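Local atomic coordinates of geranylgeranyl pyrophosphate synthase (Corynebacterium glutamicum, PDB entry 3LK5), a protein that probably makes isoprenoid diphosphates, as a magnesium-dependent prenyltransferase of the FPP/GGPP synthase family with presumed dimethylallyltranstransferase activity. Residues H14-L18 with E356-L361; L75-H80 with I353-V357; G344-L348 with L361-I366. All coordinates share one frame; numbering follows the deposited sequence.

Contact 1: H14-L18 with E356-L361; sequences HDLDL and EVRAQL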
ATOM      1  N   HIS A  14      -8.678 -31.494  -5.409  1.00 72.89           N
ATOM      2  CA  HIS A  14      -9.774 -31.754  -4.461  1.00 72.46           C
ATOM      3  C   HIS A  14      -9.248 -32.121  -3.079  1.00 70.94           C
ATOM      4  O   HIS A  14     -10.024 -32.281  -2.121  1.00 70.78           O
ATOM      5  CB  HIS A  14     -10.716 -32.851  -4.985  1.00 73.80           C
ATOM      6  CG  HIS A  14     -11.807 -32.339  -5.878  1.00 76.01           C
ATOM      7  ND1 HIS A  14     -11.692 -32.301  -7.254  1.00 74.94           N
ATOM      8  CD2 HIS A  14     -13.034 -31.841  -5.590  1.00 74.90           C
ATOM      9  CE1 HIS A  14     -12.801 -31.805  -7.774  1.00 75.57           C
ATOM     10  NE2 HIS A  14     -13.632 -31.517  -6.786  1.00 75.90           N
ATOM     11  N   ASP A  15      -7.929 -32.245  -2.969  1.00 69.83           N
ATOM     12  CA  ASP A  15      -7.334 -32.593  -1.686  1.00 69.01           C
ATOM     13  C   ASP A  15      -6.337 -31.533  -1.212  1.00 66.47           C
ATOM     14  O   ASP A  15      -5.710 -30.824  -2.013  1.00 66.89           O
ATOM     15  CB  ASP A  15      -6.741 -34.028  -1.697  1.00 70.40           C
ATOM     16  CG  ASP A  15      -5.213 -34.049  -1.794  1.00 85.15           C
ATOM     17  OD1 ASP A  15      -4.570 -34.582  -0.864  1.00 71.01           O
ATOM     18  OD2 ASP A  15      -4.656 -33.530  -2.788  1.00 71.24           O
ATOM     19  N   LEU A  16      -6.215 -31.437   0.106  1.00 63.54           N
ATOM     20  CA  LEU A  16      -5.357 -30.466   0.763  1.00 60.65           C
ATOM     21  C   LEU A  16      -4.032 -31.123   1.169  1.00 58.50           C
ATOM     22  O   LEU A  16      -3.998 -32.012   2.044  1.00 58.59           O
ATOM     23  CB  LEU A  16      -6.095 -29.894   1.981  1.00 60.02           C
ATOM     24  CG  LEU A  16      -5.467 -28.804   2.833  1.00 61.38           C
ATOM     25  CD1 LEU A  16      -5.011 -27.645   1.980  1.00 59.78           C
ATOM     26  CD2 LEU A  16      -6.495 -28.352   3.871  1.00 59.79           C
ATOM     27  N   ASP A  17      -2.951 -30.709   0.512  1.00 55.58           N
ATOM     28  CA  ASP A  17      -1.628 -31.247   0.793  1.00 53.31           C
ATOM     29  C   ASP A  17      -0.796 -30.152   1.445  1.00 50.46           C
ATOM     30  O   ASP A  17      -0.269 -29.290   0.765  1.00 49.95           O
ATOM     31  CB  ASP A  17      -0.975 -31.740  -0.503  1.00 54.12           C
ATOM     32  CG  ASP A  17       0.240 -32.627  -0.262  1.00 59.04           C
ATOM     33  OD1 ASP A  17       1.101 -32.311   0.592  1.00 54.61           O
ATOM     34  OD2 ASP A  17       0.347 -33.646  -0.971  1.00 54.99           O
ATOM     35  N   LEU A  18      -0.667 -30.205   2.768  1.00 48.61           N
ATOM     36  CA  LEU A  18      -0.046 -29.116   3.520  1.00 47.70           C
ATOM     37  C   LEU A  18       1.404 -28.936   3.137  1.00 47.17           C
ATOM     38  O   LEU A  18       1.875 -27.806   2.999  1.00 46.65           O
ATOM     39  CB  LEU A  18      -0.118 -29.360   5.031  1.00 47.37           C
ATOM     40  CG  LEU A  18      -1.479 -29.674   5.648  1.00 47.07           C
ATOM     41  CD1 LEU A  18      -1.315 -29.740   7.162  1.00 46.95           C
ATOM     42  CD2 LEU A  18      -2.538 -28.644   5.256  1.00 46.76           C
ATOM     43  N   GLU A 356     -11.231 -35.224   4.237  1.00 34.43           N
ATOM     44  CA  GLU A 356      -9.812 -34.956   4.057  1.00 33.85           C
ATOM     45  C   GLU A 356      -9.461 -33.490   4.363  1.00 32.77           C
ATOM     46  O   GLU A 356      -8.373 -33.196   4.893  1.00 32.08           O
ATOM     47  CB  GLU A 356      -9.368 -35.391   2.645  1.00 35.57           C
ATOM     48  CG  GLU A 356      -8.443 -34.424   1.876  1.00 69.49           C
ATOM     49  CD  GLU A 356      -7.008 -34.411   2.399  1.00 38.91           C
ATOM     50  OE1 GLU A 356      -6.627 -35.336   3.159  1.00 69.80           O
ATOM     51  OE2 GLU A 356      -6.260 -33.478   2.053  1.00 69.72           O
ATOM     52  N   VAL A 357     -10.360 -32.579   4.000  1.00 31.35           N
ATOM     53  CA  VAL A 357     -10.166 -31.161   4.296  1.00 30.48           C
ATOM     54  C   VAL A 357     -10.246 -30.897   5.812  1.00 29.65           C
ATOM     55  O   VAL A 357      -9.390 -30.198   6.378  1.00 28.89           O
ATOM     56  CB  VAL A 357     -11.174 -30.288   3.530  1.00 31.46           C
ATOM     57  CG1 VAL A 357     -10.897 -28.804   3.794  1.00 32.62           C
ATOM     58  CG2 VAL A 357     -11.078 -30.584   1.999  1.00 32.95           C
ATOM     59  N   ARG A 358     -11.242 -31.505   6.481  1.00 29.58           N
ATOM     60  CA  ARG A 358     -11.359 -31.387   7.929  1.00 31.31           C
ATOM     61  C   ARG A 358     -10.090 -31.873   8.614  1.00 30.93           C
ATOM     62  O   ARG A 358      -9.569 -31.215   9.528  1.00 31.61           O
ATOM     63  CB  ARG A 358     -12.577 -32.168   8.453  1.00 32.94           C
ATOM     64  CG  ARG A 358     -12.740 -32.059   9.960  1.00 41.00           C
ATOM     65  CD  ARG A 358     -13.984 -32.779  10.466  1.00 35.80           C
ATOM     66  NE  ARG A 358     -15.211 -32.004  10.261  1.00 43.53           N
ATOM     67  CZ  ARG A 358     -16.189 -32.400   9.445  1.00 37.79           C
ATOM     68  NH1 ARG A 358     -16.043 -33.539   8.772  1.00 45.14           N
ATOM     69  NH2 ARG A 358     -17.298 -31.679   9.288  1.00 44.17           N
ATOM     70  N   ALA A 359      -9.619 -33.048   8.185  1.00 31.86           N
ATOM     71  CA  ALA A 359      -8.419 -33.665   8.728  1.00 31.54           C
ATOM     72  C   ALA A 359      -7.233 -32.737   8.624  1.00 30.50           C
ATOM     73  O   ALA A 359      -6.448 -32.562   9.562  1.00 30.59           O
ATOM     74  CB  ALA A 359      -8.123 -35.022   8.003  1.00 31.47           C
ATOM     75  N   GLN A 360      -7.081 -32.139   7.464  1.00 29.57           N
ATOM     76  CA  GLN A 360      -5.973 -31.229   7.281  1.00 30.35           C
ATOM     77  C   GLN A 360      -6.144 -29.896   8.033  1.00 28.81           C
ATOM     78  O   GLN A 360      -5.150 -29.316   8.491  1.00 28.75           O
ATOM     79  CB  GLN A 360      -5.731 -31.000   5.788  1.00 33.39           C
ATOM     80  CG  GLN A 360      -5.227 -32.244   5.042  1.00 55.66           C
ATOM     81  CD  GLN A 360      -4.177 -33.036   5.828  1.00 35.87           C
ATOM     82  OE1 GLN A 360      -3.090 -32.531   6.137  1.00 55.98           O
ATOM     83  NE2 GLN A 360      -4.511 -34.272   6.173  1.00 55.87           N
ATOM     84  N   LEU A 361      -7.374 -29.393   8.152  1.00 27.44           N
ATOM     85  CA  LEU A 361      -7.590 -28.185   9.003  1.00 26.73           C
ATOM     86  C   LEU A 361      -7.264 -28.488  10.475  1.00 25.94           C
ATOM     87  O   LEU A 361      -6.684 -27.681  11.176  1.00 26.25           O
ATOM     88  CB  LEU A 361      -9.034 -27.644   8.879  1.00 26.94           C
ATOM     89  CG  LEU A 361      -9.224 -26.912   7.530  1.00 27.65           C
ATOM     90  CD1 LEU A 361     -10.684 -26.729   7.233  1.00 29.09           C
ATOM     91  CD2 LEU A 361      -8.495 -25.513   7.522  1.00 27.58           C
TER
HETATM   92  O   HOH W   1      -1.173 -32.815   4.130  1.00 48.27           O
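The carboxylates of Asp-15 and Glu-356 meet at an angle, their planes 34° apart, with Asp-15 OD1 3.5 Å from Glu-356 OE2. Two like charges this close would be expected to raise the proton affinity of one of them. Glu-356 OE2 is also gripped from the backbone: its anti lone pair, on the side away from OE1, takes the N-H of Leu-16 at 2.8 Å from N to OE2, a bent bond of 134°. The amide of Gln-360 is held at its oxygen, where water 1 donates to OE1 (2.8 Å) and accepts from Leu-18 N (3.0 Å). Leu-18 adds its branch point, CG lying 3.3 Å from Gln-360 OE1. Between these polar ends, Leu-16 and Gln-360 run past each other in opposite directions, Leu-16 CD2 pressed to 3.4 Å from Gln-360 CB. With CG opposite the backbone N (chi1 -177°), Leu-16 reaches along the helix surface toward Val-357, whose CG1 is 4.4 Å from its CD2. Loop 14-18 runs alongside the first turns of helix 355-369 in roughly the same direction, and Leu-16 also touches Leu-68, Trp-71 and Ala-72 of helix 65-78, its side chain packed between the two helices.

Contact 2: L75-H80 with I353-V357; sequences LAAQGH and IPDEV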
ATOM      1  N   LEU A  75     -11.465 -25.376  -0.654  1.00 23.34           N
ATOM      2  CA  LEU A  75     -11.743 -26.810  -0.695  1.00 24.56           C
ATOM      3  C   LEU A  75     -12.883 -27.181   0.279  1.00 25.91           C
ATOM      4  O   LEU A  75     -13.720 -28.014  -0.046  1.00 27.55           O
ATOM      5  CB  LEU A  75     -10.495 -27.625  -0.361  1.00 25.93           C
ATOM      6  CG  LEU A  75      -9.338 -27.537  -1.369  1.00 29.59           C
ATOM      7  CD1 LEU A  75      -8.177 -28.357  -0.838  1.00 28.09           C
ATOM      8  CD2 LEU A  75      -9.766 -28.001  -2.772  1.00 27.79           C
ATOM      9  N   ALA A  76     -12.893 -26.574   1.459  1.00 25.62           N
ATOM     10  CA  ALA A  76     -13.964 -26.809   2.435  1.00 27.48           C
ATOM     11  C   ALA A  76     -15.364 -26.482   1.872  1.00 30.15           C
ATOM     12  O   ALA A  76     -16.331 -27.215   2.147  1.00 30.47           O
ATOM     13  CB  ALA A  76     -13.694 -26.047   3.750  1.00 27.34           C
ATOM     14  N   ALA A  77     -15.462 -25.417   1.075  1.00 30.97           N
ATOM     15  CA  ALA A  77     -16.728 -24.952   0.498  1.00 34.27           C
ATOM     16  C   ALA A  77     -17.058 -25.622  -0.811  1.00 38.66           C
ATOM     17  O   ALA A  77     -18.199 -25.656  -1.239  1.00 38.58           O
ATOM     18  CB  ALA A  77     -16.668 -23.452   0.259  1.00 34.00           C
ATOM     19  N   GLN A  78     -16.033 -26.087  -1.501  1.00 43.33           N
ATOM     20  CA  GLN A  78     -16.228 -26.517  -2.875  1.00 46.23           C
ATOM     21  C   GLN A  78     -16.776 -27.923  -2.782  1.00 50.58           C
ATOM     22  O   GLN A  78     -17.410 -28.404  -3.716  1.00 52.25           O
ATOM     23  CB  GLN A  78     -14.919 -26.452  -3.658  1.00 44.32           C
ATOM     24  CG  GLN A  78     -15.128 -26.321  -5.147  1.00 54.81           C
ATOM     25  CD  GLN A  78     -14.229 -27.232  -5.949  1.00 42.96           C
ATOM     26  OE1 GLN A  78     -14.152 -27.115  -7.168  1.00 55.13           O
ATOM     27  NE2 GLN A  78     -13.546 -28.156  -5.271  1.00 54.88           N
ATOM     28  N   GLY A  79     -16.554 -28.558  -1.632  1.00 53.00           N
ATOM     29  CA  GLY A  79     -17.070 -29.909  -1.341  1.00 55.76           C
ATOM     30  C   GLY A  79     -16.629 -30.962  -2.355  1.00 58.75           C
ATOM     31  O   GLY A  79     -15.568 -30.831  -2.999  1.00 57.71           O
ATOM     32  N   HIS A  80     -17.452 -32.005  -2.504  1.00 62.21           N
ATOM     33  CA  HIS A  80     -17.188 -33.094  -3.461  1.00 65.03           C
ATOM     34  C   HIS A  80     -17.510 -32.715  -4.912  1.00 65.82           C
ATOM     35  O   HIS A  80     -17.459 -33.573  -5.803  1.00 66.48           O
ATOM     36  CB  HIS A  80     -17.932 -34.385  -3.058  1.00 66.86           C
ATOM     37  CG  HIS A  80     -17.588 -34.878  -1.683  1.00 69.78           C
ATOM     38  ND1 HIS A  80     -18.538 -35.366  -0.806  1.00 68.60           N
ATOM     39  CD2 HIS A  80     -16.402 -34.943  -1.027  1.00 68.36           C
ATOM     40  CE1 HIS A  80     -17.950 -35.712   0.328  1.00 69.40           C
ATOM     41  NE2 HIS A  80     -16.655 -35.468   0.219  1.00 69.47           N
ATOM     42  N   ILE A 353     -17.951 -30.757   6.098  1.00 39.50           N
ATOM     43  CA  ILE A 353     -16.712 -30.426   5.362  1.00 39.10           C
ATOM     44  C   ILE A 353     -16.150 -31.761   4.851  1.00 37.86           C
ATOM     45  O   ILE A 353     -16.197 -32.745   5.589  1.00 37.44           O
ATOM     46  CB  ILE A 353     -15.705 -29.752   6.329  1.00 39.84           C
ATOM     47  CG1 ILE A 353     -16.130 -28.318   6.612  1.00 46.29           C
ATOM     48  CG2 ILE A 353     -14.277 -29.755   5.772  1.00 46.33           C
ATOM     49  CD1 ILE A 353     -15.458 -27.734   7.832  1.00 41.54           C
ATOM     50  N   PRO A 354     -15.625 -31.815   3.601  1.00 37.33           N
ATOM     51  CA  PRO A 354     -15.093 -33.121   3.154  1.00 37.88           C
ATOM     52  C   PRO A 354     -14.110 -33.650   4.197  1.00 38.34           C
ATOM     53  O   PRO A 354     -13.374 -32.846   4.814  1.00 37.68           O
ATOM     54  CB  PRO A 354     -14.357 -32.789   1.848  1.00 37.66           C
ATOM     55  CG  PRO A 354     -15.004 -31.524   1.352  1.00 34.28           C
ATOM     56  CD  PRO A 354     -15.425 -30.752   2.588  1.00 37.13           C
ATOM     57  N   ASP A 355     -14.105 -34.969   4.412  1.00 38.34           N
ATOM     58  CA  ASP A 355     -13.271 -35.602   5.467  1.00 38.88           C
ATOM     59  C   ASP A 355     -11.814 -35.190   5.433  1.00 36.11           C
ATOM     60  O   ASP A 355     -11.216 -34.897   6.474  1.00 35.94           O
ATOM     61  CB  ASP A 355     -13.289 -37.146   5.348  1.00 41.86           C
ATOM     62  CG  ASP A 355     -14.556 -37.760   5.874  1.00 60.04           C
ATOM     63  OD1 ASP A 355     -15.351 -37.015   6.478  1.00 44.07           O
ATOM     64  OD2 ASP A 355     -14.760 -38.993   5.682  1.00 44.65           O
ATOM     65  N   GLU A 356     -11.231 -35.224   4.237  1.00 34.43           N
ATOM     66  CA  GLU A 356      -9.812 -34.956   4.057  1.00 33.85           C
ATOM     67  C   GLU A 356      -9.461 -33.490   4.363  1.00 32.77           C
ATOM     68  O   GLU A 356      -8.373 -33.196   4.893  1.00 32.08           O
ATOM     69  CB  GLU A 356      -9.368 -35.391   2.645  1.00 35.57           C
ATOM     70  CG  GLU A 356      -8.443 -34.424   1.876  1.00 69.49           C
ATOM     71  CD  GLU A 356      -7.008 -34.411   2.399  1.00 38.91           C
ATOM     72  OE1 GLU A 356      -6.627 -35.336   3.159  1.00 69.80           O
ATOM     73  OE2 GLU A 356      -6.260 -33.478   2.053  1.00 69.72           O
ATOM     74  N   VAL A 357     -10.360 -32.579   4.000  1.00 31.35           N
ATOM     75  CA  VAL A 357     -10.166 -31.161   4.296  1.00 30.48           C
ATOM     76  C   VAL A 357     -10.246 -30.897   5.812  1.00 29.65           C
ATOM     77  O   VAL A 357      -9.390 -30.198   6.378  1.00 28.89           O
ATOM     78  CB  VAL A 357     -11.174 -30.288   3.530  1.00 31.46           C
ATOM     79  CG1 VAL A 357     -10.897 -28.804   3.794  1.00 32.62           C
ATOM     80  CG2 VAL A 357     -11.078 -30.584   1.999  1.00 32.95           C
TER
HETATM   81  O   HOH W   2     -16.037 -36.584   2.574  1.00 47.16           O
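Pro-354, at the N-cap position of helix 355-369, packs against the C-terminal end of helix 65-78, joining an early and the last helix of the all-alpha polyprenyl synthase fold. The apolar contacts start at its ring. CG lies over the helix end, 3.8 Å from Gly-79 CA, where the chain turns out of the helix with positive phi. One helical turn on, the two methyls of Val-357 part: CG2 touches Leu-75 CB at 3.8 Å and CG1 reaches Ala-76 CB at 3.9 Å. Ile-353 completes this patch more loosely, its CG2 branch 4.3 Å from Ala-76 CB, and continues the hydrophobic layer onto Leu-238 of helix 236-263. Pro-354 also makes van der Waals contact with polar groups. Its CD sits 3.7 Å from the carbonyl O of Ala-76, and the imidazole of His-80 slides past it in the opposite direction, NE2 coming within 3.9 Å of Pro-354 CB. No direct hydrogen bond spans the two segments, and the polar link is made through solvent at the first turn of helix 355-369. There water 2 lies in the plane of the His-80 ring, at its edge, 2.7 Å from NE2, and accepts from Asp-355 N at 3.1 Å.

Contact 3: G344-L348 with L361-I366; sequences GLAHL and LRALAI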
ATOM      1  N   GLY A 344     -11.562 -24.029  18.793  1.00 27.63           N
ATOM      2  CA  GLY A 344     -11.402 -23.822  17.327  1.00 27.66           C
ATOM      3  C   GLY A 344     -11.661 -25.106  16.558  1.00 28.54           C
ATOM      4  O   GLY A 344     -12.396 -25.108  15.573  1.00 28.28           O
ATOM      5  N   LEU A 345     -11.079 -26.215  17.010  1.00 28.59           N
ATOM      6  CA  LEU A 345     -11.308 -27.491  16.337  1.00 30.32           C
ATOM      7  C   LEU A 345     -12.773 -27.910  16.349  1.00 31.03           C
ATOM      8  O   LEU A 345     -13.292 -28.413  15.339  1.00 30.26           O
ATOM      9  CB  LEU A 345     -10.456 -28.592  16.957  1.00 31.49           C
ATOM     10  CG  LEU A 345      -8.945 -28.483  16.795  1.00 28.37           C
ATOM     11  CD1 LEU A 345      -8.301 -29.604  17.581  1.00 32.95           C
ATOM     12  CD2 LEU A 345      -8.587 -28.579  15.319  1.00 32.98           C
ATOM     13  N   ALA A 346     -13.442 -27.666  17.486  1.00 31.96           N
ATOM     14  CA  ALA A 346     -14.855 -28.046  17.661  1.00 32.50           C
ATOM     15  C   ALA A 346     -15.747 -27.364  16.644  1.00 32.28           C
ATOM     16  O   ALA A 346     -16.710 -27.958  16.157  1.00 31.43           O
ATOM     17  CB  ALA A 346     -15.352 -27.723  19.095  1.00 32.76           C
ATOM     18  N   HIS A 347     -15.412 -26.114  16.310  1.00 31.89           N
ATOM     19  CA  HIS A 347     -16.119 -25.389  15.257  1.00 32.62           C
ATOM     20  C   HIS A 347     -16.186 -26.101  13.901  1.00 32.86           C
ATOM     21  O   HIS A 347     -17.176 -25.960  13.194  1.00 33.84           O
ATOM     22  CB  HIS A 347     -15.594 -23.954  15.120  1.00 32.61           C
ATOM     23  CG  HIS A 347     -16.023 -23.067  16.238  1.00 35.07           C
ATOM     24  ND1 HIS A 347     -17.332 -22.663  16.400  1.00 33.48           N
ATOM     25  CD2 HIS A 347     -15.323 -22.490  17.241  1.00 34.26           C
ATOM     26  CE1 HIS A 347     -17.421 -21.882  17.462  1.00 35.35           C
ATOM     27  NE2 HIS A 347     -16.215 -21.757  17.991  1.00 34.61           N
ATOM     28  N   LEU A 348     -15.181 -26.889  13.562  1.00 32.33           N
ATOM     29  CA  LEU A 348     -15.210 -27.669  12.319  1.00 34.09           C
ATOM     30  C   LEU A 348     -16.262 -28.787  12.261  1.00 35.64           C
ATOM     31  O   LEU A 348     -16.606 -29.254  11.173  1.00 35.73           O
ATOM     32  CB  LEU A 348     -13.840 -28.286  12.039  1.00 34.24           C
ATOM     33  CG  LEU A 348     -12.682 -27.315  11.923  1.00 35.72           C
ATOM     34  CD1 LEU A 348     -11.389 -28.137  11.781  1.00 35.26           C
ATOM     35  CD2 LEU A 348     -12.903 -26.383  10.732  1.00 34.91           C
ATOM     36  N   LEU A 361      -7.374 -29.393   8.152  1.00 27.44           N
ATOM     37  CA  LEU A 361      -7.590 -28.185   9.003  1.00 26.73           C
ATOM     38  C   LEU A 361      -7.264 -28.488  10.475  1.00 25.94           C
ATOM     39  O   LEU A 361      -6.684 -27.681  11.176  1.00 26.25           O
ATOM     40  CB  LEU A 361      -9.034 -27.644   8.879  1.00 26.94           C
ATOM     41  CG  LEU A 361      -9.224 -26.912   7.530  1.00 27.65           C
ATOM     42  CD1 LEU A 361     -10.684 -26.729   7.233  1.00 29.09           C
ATOM     43  CD2 LEU A 361      -8.495 -25.513   7.522  1.00 27.58           C
ATOM     44  N   ARG A 362      -7.589 -29.686  10.926  1.00 27.70           N
ATOM     45  CA  ARG A 362      -7.194 -30.083  12.296  1.00 28.67           C
ATOM     46  C   ARG A 362      -5.684 -30.141  12.442  1.00 28.47           C
ATOM     47  O   ARG A 362      -5.114 -29.610  13.403  1.00 27.61           O
ATOM     48  CB  ARG A 362      -7.827 -31.433  12.675  1.00 31.03           C
ATOM     49  CG  ARG A 362      -9.360 -31.390  12.763  1.00 38.68           C
ATOM     50  CD  ARG A 362      -9.942 -32.791  13.124  1.00 36.34           C
ATOM     51  NE  ARG A 362      -9.324 -33.303  14.360  1.00 40.92           N
ATOM     52  CZ  ARG A 362      -9.761 -33.027  15.593  1.00 38.84           C
ATOM     53  NH1 ARG A 362     -10.840 -32.259  15.769  1.00 41.51           N
ATOM     54  NH2 ARG A 362      -9.126 -33.527  16.655  1.00 41.95           N
ATOM     55  N   ALA A 363      -5.030 -30.792  11.487  1.00 30.82           N
ATOM     56  CA  ALA A 363      -3.570 -30.897  11.507  1.00 32.19           C
ATOM     57  C   ALA A 363      -2.875 -29.541  11.441  1.00 31.41           C
ATOM     58  O   ALA A 363      -1.881 -29.311  12.153  1.00 31.20           O
ATOM     59  CB  ALA A 363      -3.072 -31.820  10.368  1.00 32.65           C
ATOM     60  N   LEU A 364      -3.382 -28.644  10.587  1.00 30.58           N
ATOM     61  CA  LEU A 364      -2.816 -27.302  10.494  1.00 32.93           C
ATOM     62  C   LEU A 364      -2.911 -26.532  11.802  1.00 31.21           C
ATOM     63  O   LEU A 364      -1.980 -25.820  12.178  1.00 30.89           O
ATOM     64  CB  LEU A 364      -3.511 -26.486   9.410  1.00 36.20           C
ATOM     65  CG  LEU A 364      -2.853 -26.321   8.060  1.00 51.71           C
ATOM     66  CD1 LEU A 364      -3.784 -25.467   7.234  1.00 38.89           C
ATOM     67  CD2 LEU A 364      -1.484 -25.634   8.180  1.00 39.11           C
ATOM     68  N   ALA A 365      -4.033 -26.693  12.488  1.00 29.68           N
ATOM     69  CA  ALA A 365      -4.269 -26.022  13.759  1.00 28.68           C
ATOM     70  C   ALA A 365      -3.294 -26.553  14.799  1.00 31.91           C
ATOM     71  O   ALA A 365      -2.681 -25.783  15.538  1.00 32.92           O
ATOM     72  CB  ALA A 365      -5.748 -26.269  14.237  1.00 26.10           C
ATOM     73  N   ILE A 366      -3.152 -27.871  14.836  1.00 33.63           N
ATOM     74  CA  ILE A 366      -2.272 -28.505  15.813  1.00 37.78           C
ATOM     75  C   ILE A 366      -0.805 -28.133  15.593  1.00 40.01           C
ATOM     76  O   ILE A 366      -0.117 -27.779  16.550  1.00 40.03           O
ATOM     77  CB  ILE A 366      -2.573 -30.028  15.905  1.00 39.15           C
ATOM     78  CG1 ILE A 366      -3.974 -30.206  16.530  1.00 44.48           C
ATOM     79  CG2 ILE A 366      -1.486 -30.744  16.692  1.00 45.40           C
ATOM     80  CD1 ILE A 366      -4.699 -31.540  16.182  1.00 41.61           C
TER
HETATM   81  O   HOH W   3     -12.690 -30.960  14.173  1.00 48.85           O
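Leu-345 and Arg-362 bring the backbones of helices 329-347 and 355-369 nearest, with 6.3 Å between their CA atoms, and the two segments run in roughly opposite senses. Leu-345 buries the most surface here. Its CD2 branch drives into the surface of helix 355-369, 3.7 Å from Arg-362 CA and 3.8 Å from Ala-365 CB, where the short alanine side chain accepts the methyl. The CD1 branch faces the guanidinium and comes within 4.3 Å of Ile-366 CD1. One turn on, Leu-348 extends CD1 to within 3.8 Å of Leu-361 CB and obliquely over the start of the Arg-362 chain, carrying the apolar seam toward the interior.

Arg-362 closes the outer side. It leaves its backbone extended and then bends at chi3 (55°), which turns the guanidinium back across Leu-345 at about a right angle; the leucine methyls lie over one face of the group, off toward its rim. The contact there is with carbon, NH1 standing 3.9 Å from Leu-345 CB. In the guanidinium plane, at its edge, water 3 accepts from NH1 at 2.8 Å and donates to Leu-345 O at 2.9 Å. That carbonyl also takes the N-H of Leu-348, so two donors serve it.

Tyr-245 of helix 236-263 covers the inner side, touching Leu-348 and Ala-365 and hydrogen-bonding through OH to Leu-361 O. The 12 residues between the segments include the turn that reverses the chain, and the whole is an antiparallel helical hairpin, packed through Leu-345, Leu-348 and Leu-361, with Arg-362 along its outer edge, formed by the last two helices of the helical polyprenyl synthase fold.

Helix 355-369 is common to all three contacts: contacts 1 and 2 overlap on its first turn, sharing Glu-356 and Val-357; contact 1 runs on to Leu-361, where contact 3 takes over. The centre of contact 1 is about 8 Å from that of contact 2 and about 11 Å from that of contact 3, while contacts 2 and 3 are about 14 Å apart. Asp-15 O meets Leu-75 CD1 at 3.7 Å, tying contact 1 to contact 2, and Arg-358 NH2 probably hydrogen-bonds to Leu-348 O (3.1 Å), tying it to contact 3. All three lie away from the magnesium-binding Asp-108, Asp-112 and Asp-194, and the second chain of the assembly touches none of their segments.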